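Local coordinates for protein prolyl-tRNA synthetase (Giardia lamblia ATCC 50803, PDB 3IAL) that probably catalyses the ATP-dependent joining of L-proline to tRNA(Pro) for protein synthesis and binds the prolyl-adenylate intermediate, at residues 22-27 and 228-233; 26-31 and 277-282; 30-35 and 160-165; 48-53 and 273-278. One frame throughout, in Å; residues are numbered along the deposited sequence.

Helix 24-34, near the N terminus, supplies the first partner of three contacts in succession. Contact 1 closes a loop of 200 residues by setting the start of that helix against the turn after strand 222-229. One turn on, contact 2 reaches further along the chain to helix 276-285, and contact 3 returns from the end of helix 24-34 to the loop at 160-165, nested within the loop of contact 1. Contact 4 starts later, at 48-53, and ends on the same stretch as contact 2; it crosses contacts 1 and 3. Together they tie N-terminal elements to the class II core, with contacts 3 and 4 both touching the prolyl-adenylate.

Contact 1. Residues 22-27 and 228-233; sequences DTFADW and VVMPCG
With CG trans to its backbone N (chi1 175°), Phe-24 sends its ring from the first turn of helix 24-34 toward the turn that follows strand 222-229, where Met-230, Pro-231 and Cys-232 receive it. The chain of Met-230 is folded at both chi2 and chi3, and this double bend carries the methyl CE back to the far end of the ring, 3.6 Å from Phe-24 CZ. Pro-231 takes one face. Its CD lies 3.9 Å from the centroid of the Phe-24 ring and 14° off the normal, the geometry of a CH-pi contact, while its CG comes within 3.5 Å of Phe-24 CD1. Cys-232 attends the CD2 side: its CB is 3.9 Å from Phe-24 CD2, and its SG, 5.2 Å from the ring centroid of Phe-24 and 60° off the normal, makes an oblique sulfur-aromatic contact. Met-230 to Gly-233 form a type I beta turn, closed by the 2.8 Å bond from Gly-233 N to Met-230 O, which is consistent with three successive residues bearing on one ring. Outside the pair, Ser-283 of helix 276-285 and Tyr-518 at the C terminus also touch Phe-24. No hydrogen bond joins the two segments, so the evidence points to cohesion by dispersion, with a modest CH-pi and sulfur-aromatic share, around a buried ring.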
# COMPACT_ATOMS: atom_id res chain seq x y z
N ASP B 22 -28.31 21.53 6.82
CA ASP B 22 -28.91 21.07 8.07
C ASP B 22 -28.77 19.56 8.32
O ASP B 22 -28.68 19.14 9.47
CB ASP B 22 -30.39 21.48 8.12
CG ASP B 22 -30.59 22.99 8.29
OD1 ASP B 22 -29.68 23.79 7.97
OD2 ASP B 22 -31.68 23.38 8.75
N THR B 23 -28.74 18.76 7.24
CA THR B 23 -28.76 17.29 7.36
C THR B 23 -27.40 16.60 7.20
O THR B 23 -27.27 15.43 7.54
CB THR B 23 -29.72 16.64 6.32
OG1 THR B 23 -29.21 16.80 4.99
CG2 THR B 23 -31.14 17.22 6.40
N PHE B 24 -26.39 17.32 6.70
CA PHE B 24 -25.14 16.67 6.29
C PHE B 24 -24.52 15.75 7.34
O PHE B 24 -24.13 14.64 7.02
CB PHE B 24 -24.07 17.67 5.84
CG PHE B 24 -22.76 17.00 5.54
CD1 PHE B 24 -22.65 16.16 4.45
CD2 PHE B 24 -21.67 17.15 6.38
CE1 PHE B 24 -21.45 15.50 4.18
CE2 PHE B 24 -20.47 16.50 6.11
CZ PHE B 24 -20.37 15.67 5.01
N ALA B 25 -24.39 16.24 8.57
CA ALA B 25 -23.79 15.48 9.67
C ALA B 25 -24.47 14.12 9.86
O ALA B 25 -23.80 13.10 10.01
CB ALA B 25 -23.86 16.29 10.98
N ASP B 26 -25.80 14.11 9.82
CA ASP B 26 -26.56 12.85 9.88
C ASP B 26 -26.44 12.01 8.61
O ASP B 26 -26.38 10.78 8.67
CB ASP B 26 -28.03 13.13 10.17
CG ASP B 26 -28.25 13.70 11.55
OD1 ASP B 26 -27.39 13.48 12.42
OD2 ASP B 26 -29.27 14.37 11.75
N TRP B 27 -26.42 12.68 7.46
CA TRP B 27 -26.25 12.02 6.17
C TRP B 27 -24.94 11.27 6.14
O TRP B 27 -24.88 10.09 5.74
CB TRP B 27 -26.31 13.07 5.06
CG TRP B 27 -26.19 12.53 3.70
CD1 TRP B 27 -27.20 12.18 2.85
CD2 TRP B 27 -24.97 12.29 2.99
NE1 TRP B 27 -26.69 11.74 1.65
CE2 TRP B 27 -25.32 11.78 1.72
CE3 TRP B 27 -23.62 12.46 3.30
CZ2 TRP B 27 -24.37 11.45 0.77
CZ3 TRP B 27 -22.67 12.12 2.35
CH2 TRP B 27 -23.05 11.61 1.11
N VAL B 228 -11.39 22.83 2.16
CA VAL B 228 -12.48 22.40 1.29
C VAL B 228 -13.83 22.67 1.95
O VAL B 228 -14.07 22.22 3.05
CB VAL B 228 -12.37 20.91 0.97
CG1 VAL B 228 -13.61 20.41 0.22
CG2 VAL B 228 -11.09 20.63 0.16
N VAL B 229 -14.70 23.40 1.27
CA VAL B 229 -16.05 23.61 1.77
C VAL B 229 -16.86 22.31 1.73
O VAL B 229 -17.01 21.69 0.68
CB VAL B 229 -16.80 24.69 0.98
CG1 VAL B 229 -18.20 24.87 1.56
CG2 VAL B 229 -16.02 26.01 1.00
N MET B 230 -17.37 21.91 2.90
CA MET B 230 -18.19 20.71 3.04
C MET B 230 -19.68 21.09 3.00
O MET B 230 -20.01 22.27 3.19
CB MET B 230 -17.85 20.02 4.35
CG MET B 230 -16.41 19.50 4.39
SD MET B 230 -16.21 17.99 3.41
CE MET B 230 -17.02 16.82 4.48
N PRO B 231 -20.57 20.11 2.76
CA PRO B 231 -22.00 20.43 2.62
C PRO B 231 -22.65 21.10 3.83
O PRO B 231 -23.66 21.75 3.67
CB PRO B 231 -22.65 19.06 2.35
CG PRO B 231 -21.56 18.23 1.79
CD PRO B 231 -20.28 18.70 2.43
N CYS B 232 -22.07 20.94 5.02
CA CYS B 232 -22.56 21.61 6.23
C CYS B 232 -22.18 23.09 6.28
O CYS B 232 -22.71 23.83 7.08
CB CYS B 232 -22.02 20.91 7.48
SG CYS B 232 -20.19 20.83 7.57
N GLY B 233 -21.24 23.52 5.43
CA GLY B 233 -20.81 24.91 5.41
C GLY B 233 -19.52 25.18 6.17
O GLY B 233 -18.98 26.29 6.10

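Contact 2. Residues 26-31 and 277-282; sequences DWFDAI and VLACAL
Trp-27 and Phe-28, neighbours on helix 24-34, both present ring edges to helix 276-285, and each edge is aimed at a backbone carbonyl. The six-membered end of the indole leads: Trp-27 CH2 stops 3.6 Å from Leu-282 O, which lies close to the ring plane, so a C-H edge rather than a pi face meets the oxygen. Phe-28 repeats the approach more loosely. Its CE1 is 4.5 Å from Ala-279 O, again near the ring plane, and the same carbon is 4.5 Å from Ala-279 CB. Neither side chain leaves its backbone pointing straight at the other helix; a trans first torsion (chi1 -179° in Trp-27, -173° in Phe-28) swings the ring ends inward. This long reach fits the spacing of the backbones, whose closest CA atoms, those of Phe-28 and Leu-282, are 8.8 Å apart. Within helix 24-34, Ile-31 CG2 sits 3.8 Å above one face of the indole. At the polar end of the ring, Trp-27 NE1 is hydrogen-bonded to Asp-287 O, which helps fix the indole's rotation. Beyond the two aromatic residues, helix 276-285 is packed on several sides: Leu-278 and Leu-282 lean on Met-57 of helix 52-71, and Val-277 and Cys-280 meet Thr-238 of strand 235-245, placing this helix between helix 24-34, helix 52-71 and the core strands.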
# COMPACT_ATOMS: atom_id res chain seq x y z
N ASP B 26 -25.80 14.11 9.82
CA ASP B 26 -26.56 12.85 9.88
C ASP B 26 -26.44 12.01 8.61
O ASP B 26 -26.38 10.78 8.67
CB ASP B 26 -28.03 13.13 10.17
CG ASP B 26 -28.25 13.70 11.55
OD1 ASP B 26 -27.39 13.48 12.42
OD2 ASP B 26 -29.27 14.37 11.75
N TRP B 27 -26.42 12.68 7.46
CA TRP B 27 -26.25 12.02 6.17
C TRP B 27 -24.94 11.27 6.14
O TRP B 27 -24.88 10.09 5.74
CB TRP B 27 -26.31 13.07 5.06
CG TRP B 27 -26.19 12.53 3.70
CD1 TRP B 27 -27.20 12.18 2.85
CD2 TRP B 27 -24.97 12.29 2.99
NE1 TRP B 27 -26.69 11.74 1.65
CE2 TRP B 27 -25.32 11.78 1.72
CE3 TRP B 27 -23.62 12.46 3.30
CZ2 TRP B 27 -24.37 11.45 0.77
CZ3 TRP B 27 -22.67 12.12 2.35
CH2 TRP B 27 -23.05 11.61 1.11
N PHE B 28 -23.88 11.94 6.57
CA PHE B 28 -22.53 11.37 6.56
C PHE B 28 -22.43 10.11 7.42
O PHE B 28 -21.97 9.07 6.96
CB PHE B 28 -21.50 12.40 7.04
CG PHE B 28 -20.08 11.95 6.91
CD1 PHE B 28 -19.38 12.18 5.73
CD2 PHE B 28 -19.44 11.30 7.96
CE1 PHE B 28 -18.04 11.79 5.61
CE2 PHE B 28 -18.11 10.89 7.84
CZ PHE B 28 -17.41 11.13 6.66
N ASP B 29 -22.88 10.21 8.68
CA ASP B 29 -22.86 9.06 9.59
C ASP B 29 -23.65 7.88 9.05
O ASP B 29 -23.18 6.74 9.10
CB ASP B 29 -23.40 9.44 10.97
CG ASP B 29 -22.45 10.33 11.75
OD1 ASP B 29 -21.23 10.35 11.45
OD2 ASP B 29 -22.94 11.01 12.67
N ALA B 30 -24.85 8.14 8.52
CA ALA B 30 -25.70 7.08 7.99
C ALA B 30 -25.08 6.43 6.73
O ALA B 30 -25.04 5.21 6.60
CB ALA B 30 -27.11 7.60 7.70
N ILE B 31 -24.57 7.25 5.81
CA ILE B 31 -23.95 6.69 4.60
C ILE B 31 -22.69 5.87 4.93
O ILE B 31 -22.44 4.86 4.28
CB ILE B 31 -23.68 7.76 3.51
CG1 ILE B 31 -23.56 7.10 2.12
CG2 ILE B 31 -22.42 8.58 3.83
CD1 ILE B 31 -24.72 6.13 1.77
N VAL B 277 -9.42 13.48 2.22
CA VAL B 277 -9.62 13.61 0.77
C VAL B 277 -10.83 12.77 0.34
O VAL B 277 -11.71 13.26 -0.38
CB VAL B 277 -8.37 13.16 -0.03
CG1 VAL B 277 -8.59 13.34 -1.53
CG2 VAL B 277 -7.13 13.93 0.42
N LEU B 278 -10.88 11.52 0.81
CA LEU B 278 -12.02 10.64 0.57
C LEU B 278 -13.29 11.23 1.19
O LEU B 278 -14.33 11.27 0.54
CB LEU B 278 -11.75 9.24 1.14
CG LEU B 278 -12.83 8.17 0.95
CD1 LEU B 278 -13.10 7.92 -0.53
CD2 LEU B 278 -12.44 6.86 1.66
N ALA B 279 -13.20 11.72 2.42
CA ALA B 279 -14.32 12.40 3.06
C ALA B 279 -14.92 13.48 2.13
O ALA B 279 -16.14 13.53 1.95
CB ALA B 279 -13.91 13.02 4.38
N CYS B 280 -14.05 14.31 1.55
CA CYS B 280 -14.49 15.39 0.64
C CYS B 280 -15.22 14.86 -0.60
O CYS B 280 -16.34 15.27 -0.88
CB CYS B 280 -13.30 16.24 0.19
SG CYS B 280 -12.63 17.32 1.47
N ALA B 281 -14.58 13.95 -1.32
CA ALA B 281 -15.14 13.36 -2.54
C ALA B 281 -16.51 12.72 -2.29
O ALA B 281 -17.42 12.88 -3.10
CB ALA B 281 -14.20 12.34 -3.11
N LEU B 282 -16.65 12.01 -1.18
CA LEU B 282 -17.91 11.33 -0.89
C LEU B 282 -18.98 12.34 -0.52
O LEU B 282 -20.12 12.24 -0.97
CB LEU B 282 -17.75 10.30 0.23
CG LEU B 282 -16.77 9.14 0.00
CD1 LEU B 282 -16.84 8.21 1.19
CD2 LEU B 282 -17.01 8.37 -1.30

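Contact 3. Residues 30-35 and 160-165; sequences AIMDAA and KPLIRV. With PR8 (5'-O-[(R)-hydroxy{[(2S)-pyrrolidin-2-ylcarbonyl]oxy}phosphoryl]adenosine), chain H.
Met-32 SD makes the closest approach, 3.9 Å from Leu-162 CD1 and 4.1 Å from Pro-161 CB, so the thioether touches two successive residues of the loop. Met-32 CE adds a looser apolar contact, 4.1 Å from Leu-162 CD1. The chain of Met-32 gets there from helix 24-34 with CG anti to the carbonyl carbon (chi1 -73°) and further bends at chi2 and chi3. One shell out, the loop's own backbone holds the receiving residues: Lys-160 O accepts from both Ile-163 N and Arg-164 N, and those two residues facing Lys-160 form a classic beta bulge. Leu-162 O is also hydrogen-bonded to Thr-275 OG1, and Lys-160 NZ forms a salt bridge with Asp-29 OD1, tying the loop back to the same helix. Past the bulge the loop meets the adenine of the prolyl-adenylate through two weak bonds, Val-165 N to N1 of PR8 at 3.5 Å and N6 of PR8 to Val-165 O at 3.4 Å. A loop between antiparallel strands, here 143-152 and 167-177, with its backbone reading the adenine edge is typical of motif 2 in class II aminoacyl-tRNA synthetases.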
# COMPACT_ATOMS: atom_id res chain seq x y z
N ALA B 30 -24.85 8.14 8.52
CA ALA B 30 -25.70 7.08 7.99
C ALA B 30 -25.08 6.43 6.73
O ALA B 30 -25.04 5.21 6.60
CB ALA B 30 -27.11 7.60 7.70
N ILE B 31 -24.57 7.25 5.81
CA ILE B 31 -23.95 6.69 4.60
C ILE B 31 -22.69 5.87 4.93
O ILE B 31 -22.44 4.86 4.28
CB ILE B 31 -23.68 7.76 3.51
CG1 ILE B 31 -23.56 7.10 2.12
CG2 ILE B 31 -22.42 8.58 3.83
CD1 ILE B 31 -24.72 6.13 1.77
N MET B 32 -21.91 6.28 5.94
CA MET B 32 -20.73 5.51 6.37
C MET B 32 -21.12 4.07 6.69
O MET B 32 -20.43 3.13 6.27
CB MET B 32 -20.07 6.10 7.63
CG MET B 32 -19.29 7.39 7.46
SD MET B 32 -17.88 7.30 6.34
CE MET B 32 -18.57 8.15 4.93
N ASP B 33 -22.22 3.92 7.41
CA ASP B 33 -22.73 2.61 7.80
C ASP B 33 -23.46 1.88 6.67
O ASP B 33 -23.13 0.74 6.35
CB ASP B 33 -23.64 2.73 9.03
CG ASP B 33 -22.90 3.24 10.26
OD1 ASP B 33 -21.65 3.41 10.20
OD2 ASP B 33 -23.56 3.49 11.29
N ALA B 34 -24.45 2.54 6.07
CA ALA B 34 -25.32 1.92 5.06
C ALA B 34 -24.54 1.43 3.84
O ALA B 34 -24.84 0.36 3.30
CB ALA B 34 -26.43 2.88 4.63
N ALA B 35 -23.52 2.18 3.42
CA ALA B 35 -22.67 1.76 2.30
C ALA B 35 -21.52 0.84 2.75
O ALA B 35 -20.72 0.39 1.93
CB ALA B 35 -22.16 2.97 1.54
N LYS B 160 -15.03 11.46 14.17
CA LYS B 160 -15.92 11.26 13.03
C LYS B 160 -15.09 10.52 11.99
O LYS B 160 -13.99 10.97 11.66
CB LYS B 160 -16.41 12.62 12.49
CG LYS B 160 -17.53 12.56 11.42
CD LYS B 160 -18.29 13.91 11.35
CE LYS B 160 -19.45 13.92 10.33
NZ LYS B 160 -20.75 13.27 10.80
N PRO B 161 -15.58 9.37 11.48
CA PRO B 161 -14.83 8.60 10.48
C PRO B 161 -14.27 9.46 9.35
O PRO B 161 -14.98 10.33 8.84
CB PRO B 161 -15.87 7.62 9.94
CG PRO B 161 -16.76 7.40 11.08
CD PRO B 161 -16.85 8.71 11.82
N LEU B 162 -13.01 9.21 8.99
CA LEU B 162 -12.33 9.88 7.88
C LEU B 162 -11.91 11.32 8.18
O LEU B 162 -10.88 11.77 7.69
CB LEU B 162 -13.16 9.85 6.58
CG LEU B 162 -13.77 8.52 6.16
CD1 LEU B 162 -14.51 8.68 4.86
CD2 LEU B 162 -12.70 7.44 6.03
N ILE B 163 -12.70 12.03 8.97
CA ILE B 163 -12.54 13.48 9.17
C ILE B 163 -11.73 13.80 10.43
O ILE B 163 -10.85 14.63 10.39
CB ILE B 163 -13.95 14.17 9.21
CG1 ILE B 163 -14.54 14.21 7.80
CG2 ILE B 163 -13.87 15.57 9.80
CD1 ILE B 163 -16.02 14.51 7.78
N ARG B 164 -12.06 13.14 11.54
CA ARG B 164 -11.35 13.34 12.81
C ARG B 164 -11.23 12.00 13.53
O ARG B 164 -12.15 11.61 14.23
CB ARG B 164 -12.09 14.32 13.73
CG ARG B 164 -11.85 15.79 13.44
CD ARG B 164 -12.24 16.64 14.66
NE ARG B 164 -13.62 16.37 15.07
CZ ARG B 164 -14.68 17.09 14.72
NH1 ARG B 164 -14.56 18.19 13.97
NH2 ARG B 164 -15.89 16.72 15.14
N VAL B 165 -10.11 11.32 13.34
CA VAL B 165 -9.89 10.00 13.93
C VAL B 165 -8.57 9.99 14.72
O VAL B 165 -7.76 10.90 14.59
CB VAL B 165 -9.92 8.87 12.86
CG1 VAL B 165 -11.35 8.65 12.36
CG2 VAL B 165 -8.98 9.17 11.71
C PR8 H . 1.54 17.63 8.32
N PR8 H . 3.62 16.41 8.45
O PR8 H . 1.19 16.88 9.24
P PR8 H . -0.73 18.64 8.32
N1 PR8 H . -8.09 12.89 11.00
C2 PR8 H . -8.00 12.78 9.68
N3 PR8 H . -7.13 13.50 8.96
C4 PR8 H . -6.31 14.37 9.55
C5 PR8 H . -6.39 14.53 10.93
C6 PR8 H . -7.29 13.76 11.66
N6 PR8 H . -7.37 13.89 12.98
N7 PR8 H . -5.49 15.44 11.28
C8 PR8 H . -4.87 15.85 10.17
N9 PR8 H . -5.37 15.21 9.10
CA PR8 H . 2.93 17.48 7.71
CB PR8 H . 2.79 17.00 6.27
CD PR8 H . 4.17 15.48 7.47
CG PR8 H . 3.14 15.51 6.34
C1' PR8 H . -4.93 15.42 7.69
O10 PR8 H . 0.79 18.63 7.79
O1P PR8 H . -0.86 19.10 9.73
C2' PR8 H . -5.31 16.82 7.15
O2' PR8 H . -5.74 16.72 5.79
O2P PR8 H . -1.51 19.64 7.33
C3' PR8 H . -3.98 17.55 7.15
O3' PR8 H . -4.00 18.62 6.19
C4' PR8 H . -3.12 16.40 6.65
O4' PR8 H . -3.47 15.37 7.59
C5' PR8 H . -1.67 16.81 6.72
O5' PR8 H . -1.32 17.17 8.04

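Contact 4. Residues 48-53 and 273-278; sequences VVFRPY and ISTRVL. With PR8 (5'-O-[(R)-hydroxy{[(2S)-pyrrolidin-2-ylcarbonyl]oxy}phosphoryl]adenosine), chain H.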
# COMPACT_ATOMS: atom_id res chain seq x y z
N VAL B 48 -11.22 3.42 13.64
CA VAL B 48 -12.32 2.82 12.90
C VAL B 48 -11.81 1.80 11.91
O VAL B 48 -10.76 2.00 11.30
CB VAL B 48 -13.17 3.89 12.17
CG1 VAL B 48 -13.62 4.96 13.15
CG2 VAL B 48 -12.39 4.50 11.03
N VAL B 49 -12.55 0.71 11.76
CA VAL B 49 -12.24 -0.30 10.76
C VAL B 49 -12.60 0.25 9.38
O VAL B 49 -13.69 0.78 9.19
CB VAL B 49 -13.03 -1.61 11.00
CG1 VAL B 49 -12.75 -2.64 9.89
CG2 VAL B 49 -12.70 -2.19 12.38
N PHE B 50 -11.66 0.16 8.44
CA PHE B 50 -11.96 0.37 7.03
C PHE B 50 -12.49 -0.94 6.45
O PHE B 50 -11.73 -1.89 6.29
CB PHE B 50 -10.70 0.78 6.26
CG PHE B 50 -10.62 2.24 5.91
CD1 PHE B 50 -11.56 2.82 5.07
CD2 PHE B 50 -9.57 3.02 6.38
CE1 PHE B 50 -11.47 4.18 4.72
CE2 PHE B 50 -9.47 4.35 6.05
CZ PHE B 50 -10.43 4.94 5.21
N ARG B 51 -13.79 -1.00 6.15
CA ARG B 51 -14.37 -2.18 5.50
C ARG B 51 -14.05 -2.17 3.99
O ARG B 51 -13.67 -1.12 3.46
CB ARG B 51 -15.87 -2.23 5.76
CG ARG B 51 -16.22 -2.20 7.23
CD ARG B 51 -17.69 -2.41 7.45
NE ARG B 51 -18.11 -3.77 7.11
CZ ARG B 51 -19.32 -4.26 7.35
NH1 ARG B 51 -20.25 -3.51 7.93
NH2 ARG B 51 -19.60 -5.52 7.01
N PRO B 52 -14.19 -3.32 3.31
CA PRO B 52 -13.72 -3.47 1.91
C PRO B 52 -14.11 -2.38 0.92
O PRO B 52 -13.25 -1.86 0.20
CB PRO B 52 -14.33 -4.80 1.49
CG PRO B 52 -14.35 -5.59 2.73
CD PRO B 52 -14.69 -4.61 3.83
N TYR B 53 -15.40 -2.06 0.88
CA TYR B 53 -15.91 -1.10 -0.09
C TYR B 53 -15.28 0.28 0.14
O TYR B 53 -14.88 0.95 -0.81
CB TYR B 53 -17.44 -1.03 -0.03
CG TYR B 53 -18.06 -0.50 -1.29
CD1 TYR B 53 -18.10 -1.28 -2.44
CD2 TYR B 53 -18.58 0.79 -1.35
CE1 TYR B 53 -18.66 -0.80 -3.62
CE2 TYR B 53 -19.14 1.28 -2.53
CZ TYR B 53 -19.17 0.48 -3.66
OH TYR B 53 -19.71 0.94 -4.81
N ILE B 273 -1.55 14.41 2.90
CA ILE B 273 -2.97 14.18 2.64
C ILE B 273 -3.41 12.91 3.38
O ILE B 273 -2.65 11.95 3.50
CB ILE B 273 -3.31 14.06 1.14
CG1 ILE B 273 -2.51 12.95 0.46
CG2 ILE B 273 -3.08 15.39 0.45
CD1 ILE B 273 -3.15 12.45 -0.86
N SER B 274 -4.63 12.92 3.88
CA SER B 274 -5.15 11.83 4.67
C SER B 274 -6.49 11.35 4.10
O SER B 274 -6.86 11.68 2.97
CB SER B 274 -5.34 12.32 6.10
OG SER B 274 -6.51 13.13 6.21
N THR B 275 -7.21 10.57 4.91
CA THR B 275 -8.56 10.09 4.62
C THR B 275 -9.59 11.20 4.40
O THR B 275 -10.69 10.95 3.88
CB THR B 275 -9.08 9.23 5.78
OG1 THR B 275 -9.03 9.99 6.99
CG2 THR B 275 -8.24 7.96 5.94
N ARG B 276 -9.26 12.42 4.83
CA ARG B 276 -10.09 13.60 4.57
C ARG B 276 -10.35 13.87 3.08
O ARG B 276 -11.38 14.44 2.74
CB ARG B 276 -9.46 14.84 5.19
CG ARG B 276 -9.52 14.84 6.69
CD ARG B 276 -8.90 16.09 7.25
NE ARG B 276 -9.27 16.28 8.64
CZ ARG B 276 -8.98 17.34 9.36
NH1 ARG B 276 -8.29 18.36 8.83
NH2 ARG B 276 -9.38 17.40 10.63
N VAL B 277 -9.42 13.48 2.22
CA VAL B 277 -9.62 13.61 0.77
C VAL B 277 -10.83 12.77 0.34
O VAL B 277 -11.71 13.26 -0.38
CB VAL B 277 -8.37 13.16 -0.03
CG1 VAL B 277 -8.59 13.34 -1.53
CG2 VAL B 277 -7.13 13.93 0.42
N LEU B 278 -10.88 11.52 0.81
CA LEU B 278 -12.02 10.64 0.57
C LEU B 278 -13.29 11.23 1.19
O LEU B 278 -14.33 11.27 0.54
CB LEU B 278 -11.75 9.24 1.14
CG LEU B 278 -12.83 8.17 0.95
CD1 LEU B 278 -13.10 7.92 -0.53
CD2 LEU B 278 -12.44 6.86 1.66
C PR8 H . 1.54 17.63 8.32
N PR8 H . 3.62 16.41 8.45
O PR8 H . 1.19 16.88 9.24
P PR8 H . -0.73 18.64 8.32
N1 PR8 H . -8.09 12.89 11.00
C2 PR8 H . -8.00 12.78 9.68
N3 PR8 H . -7.13 13.50 8.96
C4 PR8 H . -6.31 14.37 9.55
C5 PR8 H . -6.39 14.53 10.93
C6 PR8 H . -7.29 13.76 11.66
N6 PR8 H . -7.37 13.89 12.98
N7 PR8 H . -5.49 15.44 11.28
C8 PR8 H . -4.87 15.85 10.17
N9 PR8 H . -5.37 15.21 9.10
CA PR8 H . 2.93 17.48 7.71
CB PR8 H . 2.79 17.00 6.27
CD PR8 H . 4.17 15.48 7.47
CG PR8 H . 3.14 15.51 6.34
C1' PR8 H . -4.93 15.42 7.69
O10 PR8 H . 0.79 18.63 7.79
O1P PR8 H . -0.86 19.10 9.73
C2' PR8 H . -5.31 16.82 7.15
O2' PR8 H . -5.74 16.72 5.79
O2P PR8 H . -1.51 19.64 7.33
C3' PR8 H . -3.98 17.55 7.15
O3' PR8 H . -4.00 18.62 6.19
C4' PR8 H . -3.12 16.40 6.65
O4' PR8 H . -3.47 15.37 7.59
C5' PR8 H . -1.67 16.81 6.72
O5' PR8 H . -1.32 17.17 8.04
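This is a small, buried apolar contact between the short strand 49-50, just before helix 52-71, and the junction where strand 263-274 gives way to helix 276-285. Phe-50 supplies the ring and meets its partners edge-on. Thr-275 CG2 lies in the ring plane, 3.8 Å from Phe-50 CZ, and Leu-278 CD2 approaches the next edge atom, 4.2 Å from Phe-50 CE1, the two side chains running past each other in opposite directions. Beyond these partners the ring also rests on Leu-162 and on Glu-58 of helix 52-71. Leu-78 of the second subunit packs against Phe-50, and its backbone is hydrogen-bonded to that subunit, so this end of the contact lies at the dimer interface.

A strand followed by a helix with an arginine at its start is the hallmark of class II motif 3, which here turns toward the prolyl-adenylate. Ser-274 links the helix start to the ligand. Its OG, held between the backbone N and the carbonyl carbon, accepts from Arg-276 N at 3.2 Å with an N-H...O angle of 168°, a capping bond, and donates to N3 of PR8 at 2.8 Å. Arg-276 runs extended from CG to NE and lays one face of its guanidinium over the adenine, with C4 of PR8 3.6 Å above the guanidinium plane. Two backbone carbonyls of residues that also touch the ligand hold that flat group: Ile-163 O accepts from Arg-276 NE, and Gln-237 O from Arg-276 NH1.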